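XRE-family like protein (Pseudomonas syringae pv. tomato, PDB 3F6W) probably binds DNA through a helix-turn-helix domain of the XRE family of transcriptional regulators. Local coordinates at residues A14-R23 / I66-L77. Residues are numbered along the deposited sequence; the frame is centred on the assembly and turned at random.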
loop_
_atom_site.group_PDB
_atom_site.type_symbol
_atom_site.label_atom_id
_atom_site.label_comp_id
_atom_site.label_asym_id
_atom_site.label_seq_id
_atom_site.Cartn_x
_atom_site.Cartn_y
_atom_site.Cartn_z
ATOM N N ALA A 14 -5.465 0.282 5.226
ATOM C CA ALA A 14 -5.609 1.684 5.609
ATOM C C ALA A 14 -7.080 2.033 5.797
ATOM O O ALA A 14 -7.450 2.719 6.753
ATOM C CB ALA A 14 -4.948 2.614 4.554
ATOM N N LEU A 15 -7.931 1.543 4.899
ATOM C CA LEU A 15 -9.370 1.711 5.088
ATOM C C LEU A 15 -9.850 1.103 6.412
ATOM O O LEU A 15 -10.629 1.731 7.138
ATOM C CB LEU A 15 -10.156 1.132 3.908
ATOM C CG LEU A 15 -11.655 1.416 3.942
ATOM C CD1 LEU A 15 -11.890 2.918 4.005
ATOM C CD2 LEU A 15 -12.323 0.816 2.715
ATOM N N LEU A 16 -9.396 -0.105 6.742
ATOM C CA LEU A 16 -9.770 -0.681 8.042
ATOM C C LEU A 16 -9.282 0.191 9.215
ATOM O O LEU A 16 -9.990 0.361 10.214
ATOM C CB LEU A 16 -9.240 -2.104 8.205
ATOM C CG LEU A 16 -9.817 -3.193 7.284
ATOM C CD1 LEU A 16 -9.243 -4.548 7.689
ATOM C CD2 LEU A 16 -11.354 -3.196 7.314
ATOM N N ASP A 17 -8.066 0.709 9.096
ATOM C CA ASP A 17 -7.485 1.614 10.099
ATOM C C ASP A 17 -8.413 2.813 10.296
ATOM O O ASP A 17 -8.770 3.171 11.429
ATOM C CB ASP A 17 -6.087 2.055 9.612
ATOM C CG ASP A 17 -5.240 2.739 10.693
ATOM O OD1 ASP A 17 -5.612 2.700 11.892
ATOM O OD2 ASP A 17 -4.169 3.305 10.324
ATOM N N LEU A 18 -8.823 3.431 9.192
ATOM C CA LEU A 18 -9.738 4.570 9.259
ATOM C C LEU A 18 -11.076 4.209 9.864
ATOM O O LEU A 18 -11.661 5.010 10.601
ATOM C CB LEU A 18 -9.943 5.206 7.880
ATOM C CG LEU A 18 -8.684 5.863 7.294
ATOM C CD1 LEU A 18 -8.875 6.161 5.809
ATOM C CD2 LEU A 18 -8.308 7.128 8.077
ATOM N N LEU A 19 -11.571 3.012 9.558
ATOM C CA LEU A 19 -12.882 2.613 10.066
ATOM C C LEU A 19 -12.832 2.370 11.561
ATOM O O LEU A 19 -13.795 2.662 12.278
ATOM C CB LEU A 19 -13.383 1.337 9.388
ATOM C CG LEU A 19 -13.962 1.476 7.986
ATOM C CD1 LEU A 19 -14.209 0.101 7.393
ATOM C CD2 LEU A 19 -15.251 2.281 8.028
ATOM N N LEU A 20 -11.723 1.807 12.022
ATOM C CA LEU A 20 -11.555 1.570 13.450
ATOM C C LEU A 20 -11.456 2.916 14.165
ATOM O O LEU A 20 -12.097 3.131 15.191
ATOM C CB LEU A 20 -10.321 0.711 13.723
ATOM C CG LEU A 20 -9.949 0.447 15.180
ATOM C CD1 LEU A 20 -11.108 -0.238 15.907
ATOM C CD2 LEU A 20 -8.696 -0.416 15.240
ATOM N N GLU A 21 -10.658 3.828 13.614
ATOM C CA GLU A 21 -10.600 5.182 14.164
ATOM C C GLU A 21 -12.006 5.777 14.284
ATOM O O GLU A 21 -12.359 6.389 15.301
ATOM C CB GLU A 21 -9.759 6.066 13.256
ATOM C CG GLU A 21 -9.540 7.479 13.757
ATOM C CD GLU A 21 -8.443 8.156 12.950
ATOM O OE1 GLU A 21 -8.723 8.549 11.803
ATOM O OE2 GLU A 21 -7.307 8.265 13.448
ATOM N N ALA A 22 -12.803 5.619 13.229
ATOM C CA ALA A 22 -14.156 6.184 13.209
ATOM C C ALA A 22 -15.081 5.537 14.238
ATOM O O ALA A 22 -15.824 6.237 14.932
ATOM C CB ALA A 22 -14.764 6.110 11.806
ATOM N N ARG A 23 -15.046 4.212 14.351
ATOM C CA ARG A 23 -15.938 3.567 15.324
ATOM C C ARG A 23 -15.548 3.953 16.746
ATOM O O ARG A 23 -16.403 4.280 17.578
ATOM C CB ARG A 23 -15.950 2.039 15.190
ATOM C CG ARG A 23 -16.857 1.380 16.246
ATOM C CD ARG A 23 -16.905 -0.144 16.145
ATOM N NE ARG A 23 -15.617 -0.783 16.417
ATOM C CZ ARG A 23 -15.043 -0.861 17.612
ATOM N NH1 ARG A 23 -15.627 -0.320 18.673
ATOM N NH2 ARG A 23 -13.876 -1.477 17.743
ATOM N N ILE A 66 -21.948 3.668 12.148
ATOM C CA ILE A 66 -21.112 4.425 13.079
ATOM C C ILE A 66 -21.315 5.933 12.975
ATOM O O ILE A 66 -20.815 6.683 13.802
ATOM C CB ILE A 66 -19.627 4.081 12.936
ATOM C CG1 ILE A 66 -19.156 4.294 11.507
ATOM C CG2 ILE A 66 -19.374 2.650 13.368
ATOM C CD1 ILE A 66 -17.698 3.906 11.313
ATOM N N GLY A 67 -22.036 6.378 11.956
ATOM C CA GLY A 67 -22.332 7.789 11.820
ATOM C C GLY A 67 -21.415 8.545 10.882
ATOM O O GLY A 67 -21.448 9.772 10.839
ATOM N N THR A 68 -20.586 7.831 10.127
ATOM C CA THR A 68 -19.648 8.496 9.225
ATOM C C THR A 68 -20.012 8.326 7.749
ATOM O O THR A 68 -20.421 7.250 7.316
ATOM C CB THR A 68 -18.190 8.050 9.467
ATOM O OG1 THR A 68 -17.317 8.772 8.589
ATOM C CG2 THR A 68 -18.035 6.562 9.221
ATOM N N ASP A 69 -19.860 9.409 6.988
ATOM C CA ASP A 69 -20.231 9.457 5.575
ATOM C C ASP A 69 -19.301 8.563 4.749
ATOM O O ASP A 69 -18.098 8.815 4.674
ATOM C CB ASP A 69 -20.157 10.912 5.087
ATOM C CG ASP A 69 -20.591 11.081 3.642
ATOM O OD1 ASP A 69 -20.602 10.094 2.881
ATOM O OD2 ASP A 69 -20.921 12.224 3.258
ATOM N N PRO A 70 -19.853 7.504 4.131
ATOM C CA PRO A 70 -19.002 6.567 3.379
ATOM C C PRO A 70 -18.331 7.221 2.175
ATOM O O PRO A 70 -17.183 6.905 1.881
ATOM C CB PRO A 70 -19.994 5.476 2.919
ATOM C CG PRO A 70 -21.350 6.139 3.001
ATOM C CD PRO A 70 -21.233 7.005 4.238
ATOM N N TYR A 71 -19.037 8.110 1.485
ATOM C CA TYR A 71 -18.458 8.793 0.336
ATOM C C TYR A 71 -17.261 9.643 0.764
ATOM O O TYR A 71 -16.245 9.697 0.072
ATOM C CB TYR A 71 -19.508 9.673 -0.366
ATOM C CG TYR A 71 -20.659 8.888 -0.958
ATOM C CD1 TYR A 71 -20.636 8.471 -2.284
ATOM C CD2 TYR A 71 -21.772 8.570 -0.190
ATOM C CE1 TYR A 71 -21.688 7.757 -2.826
ATOM C CE2 TYR A 71 -22.826 7.843 -0.722
ATOM C CZ TYR A 71 -22.776 7.443 -2.031
ATOM O OH TYR A 71 -23.822 6.738 -2.554
ATOM N N ALA A 72 -17.397 10.312 1.904
ATOM C CA ALA A 72 -16.336 11.162 2.418
ATOM C C ALA A 72 -15.130 10.334 2.857
ATOM O O ALA A 72 -13.984 10.733 2.646
ATOM C CB ALA A 72 -16.844 12.023 3.572
ATOM N N LEU A 73 -15.377 9.185 3.478
ATOM C CA LEU A 73 -14.267 8.350 3.926
ATOM C C LEU A 73 -13.487 7.848 2.714
ATOM O O LEU A 73 -12.258 7.907 2.683
ATOM C CB LEU A 73 -14.760 7.173 4.785
ATOM C CG LEU A 73 -13.713 6.547 5.718
ATOM C CD1 LEU A 73 -14.307 5.400 6.523
ATOM C CD2 LEU A 73 -12.477 6.081 4.973
ATOM N N LEU A 74 -14.199 7.372 1.700
ATOM C CA LEU A 74 -13.522 6.916 0.490
ATOM C C LEU A 74 -12.693 8.031 -0.161
ATOM O O LEU A 74 -11.583 7.794 -0.642
ATOM C CB LEU A 74 -14.535 6.378 -0.509
ATOM C CG LEU A 74 -15.134 5.044 -0.072
ATOM C CD1 LEU A 74 -16.181 4.614 -1.068
ATOM C CD2 LEU A 74 -14.030 3.995 0.048
ATOM N N SER A 75 -13.243 9.239 -0.182
ATOM C CA SER A 75 -12.554 10.374 -0.790
ATOM C C SER A 75 -11.242 10.667 -0.083
ATOM O O SER A 75 -10.218 10.937 -0.716
ATOM C CB SER A 75 -13.454 11.602 -0.757
ATOM O OG SER A 75 -14.541 11.421 -1.640
ATOM N N LYS A 76 -11.289 10.600 1.238
ATOM C CA LYS A 76 -10.125 10.822 2.071
ATOM C C LYS A 76 -9.076 9.751 1.831
ATOM O O LYS A 76 -7.890 10.043 1.719
ATOM C CB LYS A 76 -10.544 10.824 3.533
ATOM C CG LYS A 76 -9.406 10.760 4.517
ATOM C CD LYS A 76 -9.961 10.764 5.922
ATOM C CE LYS A 76 -11.101 11.760 6.028
ATOM N NZ LYS A 76 -11.670 11.842 7.396
ATOM N N LEU A 77 -9.515 8.501 1.758
ATOM C CA LEU A 77 -8.594 7.412 1.489
ATOM C C LEU A 77 -7.902 7.622 0.150
ATOM O O LEU A 77 -6.690 7.480 0.037
ATOM C CB LEU A 77 -9.330 6.074 1.509
ATOM C CG LEU A 77 -8.457 4.861 1.226
ATOM C CD1 LEU A 77 -7.643 4.502 2.459
ATOM C CD2 LEU A 77 -9.303 3.687 0.785
#
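In the all-helical helix-turn-helix domain of the XRE family, the first helix, 3-26, packs against the last, 70-78, and the L73 side chain from the latter reaches in among L15, L18 and L19. Over these segments the axes come within 10.7 Å and run roughly antiparallel, at 133°. L73 extends with CG anti to its backbone N (chi1 -158°), which carries both methyls toward the leucines of the first helix. Its CD2 meets two leucine branches, 3.4 Å from L15 CD1, a tight carbon-carbon contact, and 3.7 Å from L18 CD1. Its other methyl, CD1, meets L19 CD2 at 3.6 Å, the two side chains crossing nearly at a right angle. One turn on, L77 packs on the start of 14-23: CD1 touches A14 CB at 3.9 Å and also packs on L18 CD1, while CD2 lies over L15 CB. At the other end the chain leaves helix 56-66 through a Schellman motif with G67 as its C-prime residue. Just before G67, I66 holds CG1 between the backbone N and the carbonyl carbon (chi1 56°), directing CD1 to A22 CB at 3.7 Å; its CG2 branch rests against the aliphatic base of R23, 3.9 Å from CB. The guanidinium group of R23 leads away to a salt bridge with E48. Beyond the turn, D69 N-caps helix 70-78 through weak bonds from the Y71 and A72 amides to OD1. No hydrogen bond crosses between the segments, so their union rests on apolar packing of branched and aliphatic side chains, while D17 and E21 hydrogen-bond to N2 and S1 of the second subunit.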